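PDB 3VMV: pectate lyase from Bacillus, which probably cleaves the polygalacturonate backbone of pectin by eliminative lysis, as a pectate lyase of polysaccharide lyase family 1. Local coordinates for residues D36-S41 / E46-Y51. Residues are numbered along the deposited sequence; the frame is centred on the assembly and turned at random.
Sequences DNRSRS and EPLTIY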
# COMPACT_ATOMS: atom_id res chain seq x y z
N ASP A 36 1.75 -17.09 -15.97
CA ASP A 36 2.54 -17.19 -17.21
C ASP A 36 1.78 -17.99 -18.27
O ASP A 36 1.78 -17.61 -19.44
CB ASP A 36 3.89 -17.84 -16.93
CG ASP A 36 4.79 -16.99 -16.01
OD1 ASP A 36 4.44 -15.83 -15.66
OD2 ASP A 36 5.87 -17.49 -15.64
N ASN A 37 1.12 -19.07 -17.85
CA ASN A 37 0.36 -19.87 -18.79
C ASN A 37 -0.75 -19.02 -19.41
O ASN A 37 -1.00 -19.09 -20.62
CB ASN A 37 -0.25 -21.09 -18.10
CG ASN A 37 0.78 -22.16 -17.80
OD1 ASN A 37 1.90 -22.13 -18.29
ND2 ASN A 37 0.37 -23.15 -17.00
N ARG A 38 -1.43 -18.23 -18.59
CA ARG A 38 -2.47 -17.37 -19.15
C ARG A 38 -1.87 -16.37 -20.13
O ARG A 38 -2.42 -16.11 -21.20
CB ARG A 38 -3.28 -16.66 -18.07
CG ARG A 38 -4.44 -15.87 -18.68
CD ARG A 38 -5.15 -15.02 -17.64
NE ARG A 38 -4.28 -13.91 -17.23
CZ ARG A 38 -4.68 -12.74 -16.80
NH1 ARG A 38 -5.98 -12.49 -16.62
NH2 ARG A 38 -3.75 -11.82 -16.51
N SER A 39 -0.72 -15.80 -19.76
CA SER A 39 -0.10 -14.78 -20.58
C SER A 39 0.26 -15.32 -21.98
O SER A 39 0.19 -14.60 -22.96
CB SER A 39 1.12 -14.20 -19.86
OG SER A 39 1.67 -13.08 -20.56
N ARG A 40 0.57 -16.61 -22.05
CA ARG A 40 0.99 -17.25 -23.30
C ARG A 40 -0.20 -17.81 -24.09
O ARG A 40 -0.03 -18.30 -25.20
CB ARG A 40 1.97 -18.38 -23.00
CG ARG A 40 3.33 -17.90 -22.56
CD ARG A 40 4.28 -19.07 -22.37
NE ARG A 40 5.40 -18.72 -21.50
CZ ARG A 40 5.57 -19.20 -20.27
NH1 ARG A 40 4.69 -20.07 -19.78
NH2 ARG A 40 6.61 -18.82 -19.54
N SER A 41 -1.40 -17.76 -23.50
CA SER A 41 -2.60 -18.36 -24.10
C SER A 41 -3.21 -17.50 -25.21
O SER A 41 -2.74 -16.36 -25.45
CB SER A 41 -3.65 -18.56 -23.01
OG SER A 41 -4.31 -17.35 -22.72
N GLU A 46 -8.16 -12.79 -20.22
CA GLU A 46 -9.35 -13.44 -19.63
C GLU A 46 -9.22 -13.28 -18.10
O GLU A 46 -8.23 -13.70 -17.53
CB GLU A 46 -9.38 -14.92 -19.99
CG GLU A 46 -10.65 -15.59 -19.43
CD GLU A 46 -10.65 -17.08 -19.62
OE1 GLU A 46 -9.56 -17.70 -19.61
OE2 GLU A 46 -11.76 -17.63 -19.77
N PRO A 47 -10.25 -12.72 -17.45
CA PRO A 47 -10.12 -12.52 -15.98
C PRO A 47 -9.83 -13.82 -15.24
O PRO A 47 -10.40 -14.88 -15.58
CB PRO A 47 -11.49 -11.96 -15.57
CG PRO A 47 -11.99 -11.26 -16.81
CD PRO A 47 -11.43 -12.05 -18.01
N LEU A 48 -8.95 -13.73 -14.23
CA LEU A 48 -8.49 -14.88 -13.48
C LEU A 48 -8.48 -14.52 -12.00
O LEU A 48 -7.88 -13.54 -11.60
CB LEU A 48 -7.06 -15.24 -13.93
CG LEU A 48 -6.40 -16.41 -13.15
CD1 LEU A 48 -7.17 -17.72 -13.26
CD2 LEU A 48 -4.92 -16.59 -13.59
N THR A 49 -9.19 -15.30 -11.21
CA THR A 49 -9.12 -15.19 -9.76
C THR A 49 -8.32 -16.37 -9.26
O THR A 49 -8.61 -17.53 -9.60
CB THR A 49 -10.53 -15.21 -9.14
OG1 THR A 49 -11.21 -14.02 -9.54
CG2 THR A 49 -10.47 -15.27 -7.62
N ILE A 50 -7.26 -16.09 -8.49
CA ILE A 50 -6.46 -17.11 -7.86
C ILE A 50 -6.72 -17.05 -6.35
O ILE A 50 -6.33 -16.06 -5.69
CB ILE A 50 -4.96 -16.85 -8.10
CG1 ILE A 50 -4.71 -16.76 -9.61
CG2 ILE A 50 -4.16 -17.95 -7.45
CD1 ILE A 50 -3.25 -16.43 -9.99
N TYR A 51 -7.42 -18.05 -5.83
CA TYR A 51 -7.59 -18.20 -4.38
C TYR A 51 -6.37 -18.88 -3.79
O TYR A 51 -5.99 -19.97 -4.22
CB TYR A 51 -8.84 -19.01 -4.05
CG TYR A 51 -10.09 -18.22 -4.26
CD1 TYR A 51 -10.37 -17.12 -3.43
CD2 TYR A 51 -10.99 -18.54 -5.29
CE1 TYR A 51 -11.53 -16.37 -3.62
CE2 TYR A 51 -12.17 -17.76 -5.49
CZ TYR A 51 -12.40 -16.68 -4.66
OH TYR A 51 -13.54 -15.88 -4.82
O HOH W 1 -7.20 -17.53 -21.04
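Arg-38, on helix 28-40, meets Glu-46 by donating a hydrogen bond to its backbone carbonyl rather than to its carboxylate, a clear case of a buried arginine spent on main-chain oxygens. NH1 of Arg-38 lies 2.7 Å from O of Glu-46, with an N-H...O angle of 150°; the oxygen sits at the edge of the guanidinium, whereas the donor stands above the carbonyl plane. The side chain leaves the helix extended, CG lying anti to the main-chain N (chi1 -175°), which carries CD of Arg-38 to 3.4 Å from O of Glu-46; the bend at chi3 (70°) then turns the guanidinium so that NH1 meets the same oxygen. Alongside, CB of Leu-48 packs 4.0 Å from NH1 of Arg-38, the arginine and leucine side chains passing one another on opposite courses. The carboxylate of Glu-46 turns instead to Arg-21 in a salt bridge, and a water links its OE1 to OG of Ser-41, weakly on the serine side. Were Arg-38 replaced by an alanine, the carbonyl of Glu-46 would probably lose this donor and a gap would be likely to open beside CB of Leu-48. NH2 of Arg-38 also bonds to O of Lys-79, and the contact thereby ties helix 28-40, at one end of the parallel beta-helix, to strands 48-52 and 78-85.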